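Local coordinates for protein cytochrome c-552 (Thiobacillus ferrooxidans, PDB 1H1O) that carries electrons in the periplasm as a diheme, high-potential cytochrome c of the c4 type, at residues H20-T23 / G24-T27; D81-N84 / A85-P88; K166-V170 / A171-D175. All coordinates share one frame; numbering follows the deposited sequence.

Contact 1: H20-T23 / G24-T27. With HEM (protoporphyrin IX containing Fe), chain D.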
ATOM      1  N   HIS A  20      -0.928  13.256   0.804  1.00 44.06           N
ATOM      2  CA  HIS A  20      -0.272  12.333  -0.121  1.00 45.07           C
ATOM      3  C   HIS A  20       0.871  12.953  -0.884  1.00 47.66           C
ATOM      4  O   HIS A  20       1.454  12.336  -1.778  1.00 46.66           O
ATOM      5  CB  HIS A  20      -1.292  11.745  -1.089  1.00 40.40           C
ATOM      6  CG  HIS A  20      -2.257  10.814  -0.430  1.00 37.26           C
ATOM      7  ND1 HIS A  20      -1.908   9.538  -0.046  1.00 37.32           N
ATOM      8  CD2 HIS A  20      -3.531  11.001  -0.016  1.00 37.12           C
ATOM      9  CE1 HIS A  20      -2.929   8.977   0.580  1.00 37.44           C
ATOM     10  NE2 HIS A  20      -3.927   9.844   0.613  1.00 35.60           N
ATOM     11  N   GLY A  21       1.202  14.182  -0.521  1.00 49.78           N
ATOM     12  CA  GLY A  21       2.307  14.829  -1.175  1.00 53.10           C
ATOM     13  C   GLY A  21       2.000  15.187  -2.603  1.00 56.33           C
ATOM     14  O   GLY A  21       0.889  14.998  -3.100  1.00 54.81           O
ATOM     15  N   MET A  22       3.030  15.681  -3.267  1.00 60.02           N
ATOM     16  CA  MET A  22       2.920  16.140  -4.630  1.00 62.65           C
ATOM     17  C   MET A  22       4.198  15.778  -5.369  1.00 62.71           C
ATOM     18  O   MET A  22       5.205  15.452  -4.748  1.00 62.07           O
ATOM     19  CB  MET A  22       2.705  17.647  -4.559  1.00 65.49           C
ATOM     20  CG  MET A  22       2.814  18.432  -5.821  1.00 68.67           C
ATOM     21  SD  MET A  22       2.810  20.147  -5.279  1.00 72.08           S
ATOM     22  CE  MET A  22       4.502  20.271  -4.616  1.00 71.21           C
ATOM     23  N   THR A  23       4.143  15.834  -6.693  1.00 63.48           N
ATOM     24  CA  THR A  23       5.287  15.505  -7.535  1.00 63.97           C
ATOM     25  C   THR A  23       6.657  15.734  -6.893  1.00 63.50           C
ATOM     26  O   THR A  23       7.551  14.899  -7.037  1.00 64.46           O
ATOM     27  CB  THR A  23       5.227  16.281  -8.869  1.00 65.16           C
ATOM     28  OG1 THR A  23       4.093  15.838  -9.626  1.00 66.27           O
ATOM     29  CG2 THR A  23       6.503  16.054  -9.684  1.00 65.69           C
ATOM     30  N   GLY A  24       6.825  16.850  -6.189  1.00 62.01           N
ATOM     31  CA  GLY A  24       8.104  17.133  -5.554  1.00 60.73           C
ATOM     32  C   GLY A  24       8.159  16.878  -4.054  1.00 60.20           C
ATOM     33  O   GLY A  24       9.226  16.928  -3.442  1.00 59.89           O
ATOM     34  N   ARG A  25       7.012  16.602  -3.445  1.00 59.38           N
ATOM     35  CA  ARG A  25       6.976  16.346  -2.010  1.00 58.72           C
ATOM     36  C   ARG A  25       6.350  14.989  -1.679  1.00 55.89           C
ATOM     37  O   ARG A  25       5.260  14.666  -2.141  1.00 55.79           O
ATOM     38  CB  ARG A  25       6.199  17.459  -1.297  1.00 59.50           C
ATOM     39  CG  ARG A  25       6.260  17.371   0.219  1.00 61.78           C
ATOM     40  CD  ARG A  25       5.486  18.494   0.899  1.00 63.30           C
ATOM     41  NE  ARG A  25       4.046  18.261   0.904  1.00 65.16           N
ATOM     42  CZ  ARG A  25       3.251  18.393  -0.153  1.00 65.06           C
ATOM     43  NH1 ARG A  25       3.744  18.766  -1.327  1.00 65.74           N
ATOM     44  NH2 ARG A  25       1.955  18.147  -0.033  1.00 65.02           N
ATOM     45  N   ASP A  26       7.052  14.201  -0.870  1.00 53.30           N
ATOM     46  CA  ASP A  26       6.582  12.879  -0.465  1.00 48.34           C
ATOM     47  C   ASP A  26       5.256  13.052   0.295  1.00 46.84           C
ATOM     48  O   ASP A  26       4.700  14.153   0.336  1.00 47.16           O
ATOM     49  CB  ASP A  26       7.642  12.229   0.434  1.00 46.14           C
ATOM     50  CG  ASP A  26       7.499  10.710   0.522  1.00 43.51           C
ATOM     51  OD1 ASP A  26       6.613  10.151  -0.153  1.00 39.78           O
ATOM     52  OD2 ASP A  26       8.280  10.081   1.267  1.00 41.10           O
ATOM     53  N   THR A  27       4.747  11.978   0.890  1.00 43.02           N
ATOM     54  CA  THR A  27       3.499  12.058   1.650  1.00 39.33           C
ATOM     55  C   THR A  27       3.863  12.691   2.990  1.00 39.94           C
ATOM     56  O   THR A  27       5.024  12.676   3.370  1.00 40.01           O
ATOM     57  CB  THR A  27       2.928  10.670   1.931  1.00 35.99           C
ATOM     58  OG1 THR A  27       3.782  10.007   2.865  1.00 31.40           O
ATOM     59  CG2 THR A  27       2.844   9.857   0.655  1.00 33.46           C
TER
HETATM   60  CHA HEM D1185      -4.635   6.094   2.172  1.00 34.83           C
HETATM   61  CHB HEM D1185      -6.821   8.260  -1.513  1.00 35.76           C
HETATM   62  CHC HEM D1185      -6.832  12.389   0.972  1.00 39.86           C
HETATM   63  CHD HEM D1185      -4.564  10.282   4.579  1.00 36.89           C
HETATM   64  C1A HEM D1185      -5.236   6.307   0.930  1.00 33.69           C
HETATM   65  C2A HEM D1185      -5.460   5.297  -0.084  1.00 36.00           C
HETATM   66  C3A HEM D1185      -6.076   5.914  -1.132  1.00 35.93           C
HETATM   67  C4A HEM D1185      -6.223   7.299  -0.736  1.00 37.37           C
HETATM   68  CMA HEM D1185      -6.546   5.346  -2.448  1.00 33.48           C
HETATM   69  CAA HEM D1185      -5.073   3.843   0.036  1.00 33.79           C
HETATM   70  CBA HEM D1185      -3.699   3.535  -0.600  1.00 34.33           C
HETATM   71  CGA HEM D1185      -3.274   2.190  -0.488  1.00 32.86           C
HETATM   72  O1A HEM D1185      -2.064   1.968  -0.849  1.00 29.99           O
HETATM   73  O2A HEM D1185      -3.992   1.260  -0.066  1.00 31.97           O
HETATM   74  C1B HEM D1185      -7.011   9.578  -1.146  1.00 37.92           C
HETATM   75  C2B HEM D1185      -7.690  10.536  -1.985  1.00 39.44           C
HETATM   76  C3B HEM D1185      -7.723  11.701  -1.277  1.00 40.10           C
HETATM   77  C4B HEM D1185      -7.029  11.444  -0.027  1.00 39.49           C
HETATM   78  CMB HEM D1185      -8.245  10.210  -3.360  1.00 38.48           C
HETATM   79  CAB HEM D1185      -8.343  13.026  -1.641  1.00 41.19           C
HETATM   80  CBB HEM D1185      -9.880  12.985  -1.865  1.00 43.58           C
HETATM   81  C1C HEM D1185      -6.207  12.189   2.164  1.00 37.67           C
HETATM   82  C2C HEM D1185      -6.027  13.198   3.180  1.00 39.52           C
HETATM   83  C3C HEM D1185      -5.388  12.573   4.202  1.00 39.30           C
HETATM   84  C4C HEM D1185      -5.177  11.228   3.804  1.00 37.48           C
HETATM   85  CMC HEM D1185      -6.507  14.616   3.032  1.00 38.64           C
HETATM   86  CAC HEM D1185      -4.950  13.126   5.569  1.00 39.75           C
HETATM   87  CBC HEM D1185      -6.117  13.745   6.395  1.00 40.54           C
HETATM   88  C1D HEM D1185      -4.373   8.950   4.244  1.00 36.20           C
HETATM   89  C2D HEM D1185      -3.750   7.986   5.131  1.00 33.89           C
HETATM   90  C3D HEM D1185      -3.799   6.818   4.465  1.00 33.89           C
HETATM   91  C4D HEM D1185      -4.415   7.070   3.163  1.00 35.37           C
HETATM   92  CMD HEM D1185      -3.220   8.312   6.507  1.00 33.73           C
HETATM   93  CAD HEM D1185      -3.361   5.463   4.906  1.00 31.64           C
HETATM   94  CBD HEM D1185      -4.541   4.992   5.907  1.00 32.04           C
HETATM   95  CGD HEM D1185      -4.695   3.613   6.109  1.00 31.04           C
HETATM   96  O1D HEM D1185      -3.740   2.965   6.577  1.00 31.82           O
HETATM   97  O2D HEM D1185      -5.788   3.025   5.870  1.00 28.41           O
HETATM   98  NA  HEM D1185      -5.702   7.515   0.523  1.00 36.69           N
HETATM   99  NB  HEM D1185      -6.607  10.138   0.051  1.00 37.88           N
HETATM  100  NC  HEM D1185      -5.670  10.980   2.567  1.00 38.87           N
HETATM  101  ND  HEM D1185      -4.763   8.379   3.061  1.00 33.80           N
HETATM  102 FE   HEM D1185      -5.655   9.265   1.550  1.00 36.30          FE
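Met22 and Arg25 are joined by two backbone hydrogen bonds that close a hairpin-like loop just after the heme-binding helix 17-20. Met22 N gives its hydrogen to Arg25 O at 2.7 Å, in the carbonyl plane and on a lone pair. Arg25 N returns a bond to Met22 O, modelled unusually short at 2.5 Å, reaching it from above the carbonyl plane. The pair is a single antiparallel bridge around a type I turn from Met22 to Arg25. At the foot of the loop, His20 NE2 binds the heme iron at 2.0 Å, with Met64 as the other axial ligand. Pro33 O accepts a hydrogen bond from His20 ND1; with the iron at NE2, this helps fix the ring's rotation. Gly21 CA lies 2.9 Å from Asp26 O, a CA-H...O contact, and a CB at Gly21 would clash with the carbonyl oxygens of Arg25 and Asp26. The Arg25 chain bends at chi3 (78°), which brings one guanidinium face over Gly21, with NH2 3.5 Å from Gly21 CA. Met22 CE meets the edge of the same group, 3.7 Å from NH1, and the two side chains cross at about a right angle. Thr27 CG2 packs on His20 O at 3.7 Å. Asp26 forms a salt bridge with Arg34, and Thr27 OG1 bonds to Arg140. The ND1 bond would probably make the imidazole a more electron-rich ligand to the iron.

Contact 2: D81-N84 / A85-P88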
ATOM      1  N   ASP A  81      -7.992   7.485 -11.419  1.00 47.77           N
ATOM      2  CA  ASP A  81      -7.354   7.694 -12.708  1.00 48.52           C
ATOM      3  C   ASP A  81      -6.167   8.643 -12.579  1.00 46.56           C
ATOM      4  O   ASP A  81      -5.062   8.362 -13.057  1.00 43.61           O
ATOM      5  CB  ASP A  81      -8.368   8.283 -13.694  1.00 52.29           C
ATOM      6  CG  ASP A  81      -8.277   7.649 -15.062  1.00 55.98           C
ATOM      7  OD1 ASP A  81      -8.731   6.491 -15.203  1.00 58.99           O
ATOM      8  OD2 ASP A  81      -7.746   8.299 -15.991  1.00 57.23           O
ATOM      9  N   TYR A  82      -6.416   9.773 -11.925  1.00 46.12           N
ATOM     10  CA  TYR A  82      -5.398  10.795 -11.737  1.00 45.43           C
ATOM     11  C   TYR A  82      -4.099  10.291 -11.124  1.00 45.10           C
ATOM     12  O   TYR A  82      -3.030  10.442 -11.715  1.00 46.59           O
ATOM     13  CB  TYR A  82      -5.939  11.931 -10.868  1.00 46.92           C
ATOM     14  CG  TYR A  82      -4.909  13.002 -10.621  1.00 47.25           C
ATOM     15  CD1 TYR A  82      -4.516  13.860 -11.642  1.00 48.11           C
ATOM     16  CD2 TYR A  82      -4.286  13.118  -9.383  1.00 48.99           C
ATOM     17  CE1 TYR A  82      -3.529  14.804 -11.443  1.00 50.35           C
ATOM     18  CE2 TYR A  82      -3.293  14.064  -9.166  1.00 50.39           C
ATOM     19  CZ  TYR A  82      -2.917  14.903 -10.201  1.00 51.78           C
ATOM     20  OH  TYR A  82      -1.923  15.831  -9.999  1.00 54.16           O
ATOM     21  N   PHE A  83      -4.184   9.708  -9.932  1.00 43.33           N
ATOM     22  CA  PHE A  83      -2.983   9.220  -9.270  1.00 42.51           C
ATOM     23  C   PHE A  83      -2.335   8.063 -10.013  1.00 42.42           C
ATOM     24  O   PHE A  83      -1.113   7.943 -10.022  1.00 39.52           O
ATOM     25  CB  PHE A  83      -3.291   8.822  -7.819  1.00 41.01           C
ATOM     26  CG  PHE A  83      -3.734   9.981  -6.955  1.00 42.19           C
ATOM     27  CD1 PHE A  83      -5.069  10.153  -6.626  1.00 41.10           C
ATOM     28  CD2 PHE A  83      -2.819  10.930  -6.523  1.00 40.26           C
ATOM     29  CE1 PHE A  83      -5.489  11.262  -5.879  1.00 43.95           C
ATOM     30  CE2 PHE A  83      -3.227  12.032  -5.782  1.00 41.39           C
ATOM     31  CZ  PHE A  83      -4.564  12.199  -5.461  1.00 41.79           C
ATOM     32  N   ASN A  84      -3.152   7.213 -10.636  1.00 44.36           N
ATOM     33  CA  ASN A  84      -2.622   6.080 -11.386  1.00 46.44           C
ATOM     34  C   ASN A  84      -1.691   6.586 -12.479  1.00 48.55           C
ATOM     35  O   ASN A  84      -0.676   5.960 -12.774  1.00 49.57           O
ATOM     36  CB  ASN A  84      -3.765   5.262 -12.010  1.00 47.86           C
ATOM     37  CG  ASN A  84      -3.263   4.174 -12.977  1.00 49.33           C
ATOM     38  OD1 ASN A  84      -2.424   3.342 -12.621  1.00 48.31           O
ATOM     39  ND2 ASN A  84      -3.788   4.181 -14.201  1.00 48.79           N
ATOM     40  N   ALA A  85      -2.039   7.732 -13.063  1.00 50.69           N
ATOM     41  CA  ALA A  85      -1.244   8.329 -14.131  1.00 53.05           C
ATOM     42  C   ALA A  85      -0.074   9.172 -13.636  1.00 54.22           C
ATOM     43  O   ALA A  85       0.879   9.387 -14.375  1.00 54.85           O
ATOM     44  CB  ALA A  85      -2.141   9.171 -15.037  1.00 52.77           C
ATOM     45  N   GLN A  86      -0.143   9.646 -12.395  1.00 57.39           N
ATOM     46  CA  GLN A  86       0.926  10.473 -11.832  1.00 59.91           C
ATOM     47  C   GLN A  86       2.316   9.984 -12.163  1.00 61.03           C
ATOM     48  O   GLN A  86       2.570   8.784 -12.203  1.00 61.23           O
ATOM     49  CB  GLN A  86       0.832  10.548 -10.312  1.00 62.08           C
ATOM     50  CG  GLN A  86      -0.023  11.659  -9.758  1.00 66.64           C
ATOM     51  CD  GLN A  86       0.485  12.131  -8.396  1.00 69.36           C
ATOM     52  OE1 GLN A  86       1.280  13.069  -8.309  1.00 71.87           O
ATOM     53  NE2 GLN A  86       0.044  11.468  -7.332  1.00 69.96           N
ATOM     54  N   LYS A  87       3.218  10.929 -12.386  1.00 62.76           N
ATOM     55  CA  LYS A  87       4.608  10.622 -12.683  1.00 64.55           C
ATOM     56  C   LYS A  87       5.458  11.582 -11.855  1.00 64.78           C
ATOM     57  O   LYS A  87       5.114  12.753 -11.717  1.00 65.97           O
ATOM     58  CB  LYS A  87       4.905  10.826 -14.170  1.00 65.52           C
ATOM     59  CG  LYS A  87       4.063   9.981 -15.107  1.00 66.69           C
ATOM     60  CD  LYS A  87       4.346   8.502 -14.969  1.00 66.80           C
ATOM     61  CE  LYS A  87       3.457   7.722 -15.921  1.00 68.04           C
ATOM     62  NZ  LYS A  87       3.599   6.258 -15.732  1.00 69.36           N
ATOM     63  N   PRO A  88       6.575  11.094 -11.293  1.00 64.61           N
ATOM     64  CA  PRO A  88       7.032   9.706 -11.420  1.00 63.89           C
ATOM     65  C   PRO A  88       6.233   8.811 -10.480  1.00 62.42           C
ATOM     66  O   PRO A  88       5.859   9.240  -9.384  1.00 63.04           O
ATOM     67  CB  PRO A  88       8.504   9.774 -10.990  1.00 64.05           C
ATOM     68  CG  PRO A  88       8.832  11.261 -10.934  1.00 65.07           C
ATOM     69  CD  PRO A  88       7.544  11.888 -10.521  1.00 64.82           C
TER
HETATM   70  O   HOH W   1       1.774   6.643 -13.249  1.00 54.63           O
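One water is held by Asn84 O, Gln86 O and Lys87 NZ where the chain turns from Asn84 to Gln86 at the end of a helix. The water gives hydrogens to Asn84 O at 2.6 Å and to Gln86 O at 2.5 Å, and so ties the two carbonyls together. It also accepts from Lys87 NZ at 3.1 Å. Among the direct bonds, Ala85 N to Asp81 O is a regular helical one at 3.1 Å, with an N-H...O angle of 144°. Ala85 N and Gln86 N both reach back to Tyr82 O, but these bonds are weak, and so is the one from Gln86 N to Phe83 O. This is the C-terminal end of helix 73-85, and Gln86 is the first residue to leave helical backbone angles. The helix belongs to the first cytochrome c domain, and its Phe83 lines the heme pocket. Phe83 touches the heme, Cys16 and Leu35, and Met43 of helix 40-51. Gln86 runs alongside Phe83, pointing the same way, and its NE2 meets the ring at the edge, 3.0 Å from Phe83 CD2. The amide and ring planes are 68° apart. A face of the Phe83 ring is taken by Tyr82, whose CD2 sits over the ring centre. Tyr82 CE2 also touches Gln86 CG at 4.1 Å, and there the amide is turned only 13° from the tyrosine ring. An alanine at Gln86 is likely to leave the Phe83 ring edge and Tyr82 CE2 without their neighbour, opening a gap beside both. The Gln86 side chain also touches Ala36.

Contact 3: K166-V170 / A171-D175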
ATOM      1  N   LYS A 166      -0.954 -13.812   8.165  1.00 41.69           N
ATOM      2  CA  LYS A 166      -1.069 -14.636   9.363  1.00 43.32           C
ATOM      3  C   LYS A 166       0.251 -15.017  10.025  1.00 42.37           C
ATOM      4  O   LYS A 166       0.393 -14.906  11.237  1.00 43.73           O
ATOM      5  CB  LYS A 166      -1.851 -15.912   9.036  1.00 46.65           C
ATOM      6  CG  LYS A 166      -1.928 -16.915  10.170  1.00 50.72           C
ATOM      7  CD  LYS A 166      -2.380 -18.290   9.670  1.00 54.47           C
ATOM      8  CE  LYS A 166      -3.749 -18.231   8.985  1.00 56.39           C
ATOM      9  NZ  LYS A 166      -4.210 -19.566   8.473  1.00 58.77           N
ATOM     10  N   ASN A 167       1.216 -15.461   9.232  1.00 40.92           N
ATOM     11  CA  ASN A 167       2.492 -15.891   9.775  1.00 41.23           C
ATOM     12  C   ASN A 167       3.652 -14.921   9.655  1.00 39.79           C
ATOM     13  O   ASN A 167       4.751 -15.226  10.094  1.00 40.54           O
ATOM     14  CB  ASN A 167       2.897 -17.211   9.126  1.00 43.39           C
ATOM     15  CG  ASN A 167       1.828 -18.247   9.247  1.00 43.18           C
ATOM     16  OD1 ASN A 167       1.505 -18.933   8.281  1.00 48.22           O
ATOM     17  ND2 ASN A 167       1.263 -18.371  10.432  1.00 42.90           N
ATOM     18  N   ILE A 168       3.428 -13.758   9.071  1.00 38.83           N
ATOM     19  CA  ILE A 168       4.520 -12.814   8.940  1.00 38.40           C
ATOM     20  C   ILE A 168       4.850 -12.195  10.286  1.00 37.42           C
ATOM     21  O   ILE A 168       3.965 -11.711  10.991  1.00 35.70           O
ATOM     22  CB  ILE A 168       4.174 -11.692   7.945  1.00 37.96           C
ATOM     23  CG1 ILE A 168       3.746 -12.303   6.608  1.00 39.87           C
ATOM     24  CG2 ILE A 168       5.393 -10.789   7.734  1.00 35.92           C
ATOM     25  CD1 ILE A 168       3.126 -11.294   5.636  1.00 39.67           C
ATOM     26  N   THR A 169       6.125 -12.231  10.650  1.00 37.82           N
ATOM     27  CA  THR A 169       6.559 -11.631  11.906  1.00 39.23           C
ATOM     28  C   THR A 169       6.900 -10.155  11.634  1.00 39.88           C
ATOM     29  O   THR A 169       7.063  -9.733  10.477  1.00 37.93           O
ATOM     30  CB  THR A 169       7.836 -12.290  12.447  1.00 40.73           C
ATOM     31  OG1 THR A 169       8.901 -12.036  11.521  1.00 40.69           O
ATOM     32  CG2 THR A 169       7.658 -13.810  12.622  1.00 37.95           C
ATOM     33  N   VAL A 170       7.011  -9.381  12.708  1.00 39.99           N
ATOM     34  CA  VAL A 170       7.350  -7.967  12.607  1.00 41.37           C
ATOM     35  C   VAL A 170       8.689  -7.832  11.891  1.00 40.83           C
ATOM     36  O   VAL A 170       8.861  -6.966  11.039  1.00 40.89           O
ATOM     37  CB  VAL A 170       7.469  -7.321  13.999  1.00 42.11           C
ATOM     38  CG1 VAL A 170       7.997  -5.908  13.864  1.00 42.77           C
ATOM     39  CG2 VAL A 170       6.113  -7.310  14.686  1.00 42.95           C
ATOM     40  N   ALA A 171       9.631  -8.704  12.234  1.00 39.82           N
ATOM     41  CA  ALA A 171      10.944  -8.672  11.616  1.00 38.75           C
ATOM     42  C   ALA A 171      10.867  -8.824  10.089  1.00 39.64           C
ATOM     43  O   ALA A 171      11.513  -8.070   9.359  1.00 39.79           O
ATOM     44  CB  ALA A 171      11.812  -9.751  12.205  1.00 37.85           C
ATOM     45  N   GLN A 172      10.084  -9.791   9.610  1.00 38.41           N
ATOM     46  CA  GLN A 172       9.937 -10.017   8.178  1.00 37.65           C
ATOM     47  C   GLN A 172       9.168  -8.868   7.526  1.00 38.70           C
ATOM     48  O   GLN A 172       9.464  -8.482   6.388  1.00 38.46           O
ATOM     49  CB  GLN A 172       9.222 -11.343   7.923  1.00 38.86           C
ATOM     50  CG  GLN A 172      10.004 -12.561   8.414  1.00 37.84           C
ATOM     51  CD  GLN A 172       9.145 -13.821   8.517  1.00 37.42           C
ATOM     52  OE1 GLN A 172       7.942 -13.750   8.779  1.00 36.11           O
ATOM     53  NE2 GLN A 172       9.772 -14.983   8.332  1.00 39.17           N
ATOM     54  N   MET A 173       8.178  -8.325   8.233  1.00 37.83           N
ATOM     55  CA  MET A 173       7.421  -7.197   7.697  1.00 37.52           C
ATOM     56  C   MET A 173       8.399  -6.093   7.340  1.00 38.42           C
ATOM     57  O   MET A 173       8.272  -5.452   6.299  1.00 39.74           O
ATOM     58  CB  MET A 173       6.440  -6.639   8.724  1.00 37.52           C
ATOM     59  CG  MET A 173       5.226  -7.495   8.981  1.00 37.27           C
ATOM     60  SD  MET A 173       4.174  -6.683  10.181  1.00 38.67           S
ATOM     61  CE  MET A 173       2.957  -7.978  10.458  1.00 38.89           C
ATOM     62  N   LYS A 174       9.376  -5.881   8.215  1.00 39.08           N
ATOM     63  CA  LYS A 174      10.392  -4.853   8.005  1.00 40.81           C
ATOM     64  C   LYS A 174      11.248  -5.165   6.766  1.00 40.64           C
ATOM     65  O   LYS A 174      11.585  -4.275   5.984  1.00 39.51           O
ATOM     66  CB  LYS A 174      11.280  -4.742   9.244  1.00 40.53           C
ATOM     67  CG  LYS A 174      10.559  -4.233  10.489  1.00 43.89           C
ATOM     68  CD  LYS A 174      11.521  -4.157  11.666  1.00 47.05           C
ATOM     69  CE  LYS A 174      10.887  -3.485  12.875  1.00 50.04           C
ATOM     70  NZ  LYS A 174      11.843  -3.439  14.017  1.00 50.51           N
ATOM     71  N   ASP A 175      11.594  -6.434   6.590  1.00 39.65           N
ATOM     72  CA  ASP A 175      12.389  -6.819   5.441  1.00 38.82           C
ATOM     73  C   ASP A 175      11.635  -6.621   4.161  1.00 38.52           C
ATOM     74  O   ASP A 175      12.118  -5.944   3.262  1.00 37.09           O
ATOM     75  CB  ASP A 175      12.853  -8.251   5.595  1.00 40.96           C
ATOM     76  CG  ASP A 175      13.786  -8.382   6.748  1.00 42.21           C
ATOM     77  OD1 ASP A 175      14.149  -7.291   7.227  1.00 41.67           O
ATOM     78  OD2 ASP A 175      14.150  -9.504   7.171  1.00 44.14           O
TER
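Thr169 and Gln172 face each other across the first turn of helix 170-182, their side chains meeting at a slant. Each accepts a hydrogen from the other's backbone. Thr169 N points to Gln172 OE1 at 3.0 Å, and the bond is nearly straight at 172°. The donor is tilted 27° from the amide carbonyl plane. In return Gln172 N bonds to Thr169 OG1 at 3.2 Å. The hydroxyl sits between the backbone N and the carbonyl carbon (chi1 64°), which sets OG1 within bonding distance of Gln172 N. OG1 also gives a weak bond to Gln172 OE1, so two donors of one residue grip that oxygen. The glutamine chain is extended beyond CG and passes close to the hydroxyl, with Gln172 CG 3.3 Å from Thr169 OG1. Its other amide atom, NE2, is bonded to Glu114; held at both ends, the amide probably has little freedom to turn. Together Thr169, as N-cap, and Gln172 form a capping box. It starts the C-terminal helix of the second cytochrome c domain. Behind the cap the main-chain pattern follows, with Met173 N bonding to Thr169 O at 2.9 Å and Lys174 N to Val170 O. Ile168 and Met173, both buried, meet at an angle, branch against chain. Ile168 CG2 lies against Met173 CG at 3.5 Å. Ile168 also touches a heme. Met173 runs extended beyond CG and packs on Leu148, Thr149 and His152 of helix 141-153. On the outer side Lys174 lies across Val170. Its aliphatic CE meets Val170 CG1 at 3.9 Å, while Lys174 CG rests on Val170 O. Lys174 also touches Tyr141 at the start of helix 141-153.

Overall arrangement
The three contacts follow one another along the chain without overlap. Contacts 1 and 2 lie in the first cytochrome c domain and contact 3 in the second. The centres of contacts 1 and 2 are about 12 Å apart, and they touch lightly through Thr23 with Gln86 and Lys87. Both reach one heme, through the iron ligand His20 and the pocket residue Phe83. Contact 3 is on the opposite side of the chain's centre, its centre about 28 Å from that of contact 1 and 30 Å from that of contact 2. It begins helix 170-182, and its Ile168 touches the other heme. Contacts 1 and 2 thus help frame one heme and contact 3 borders the other, one in each half of the diheme carrier.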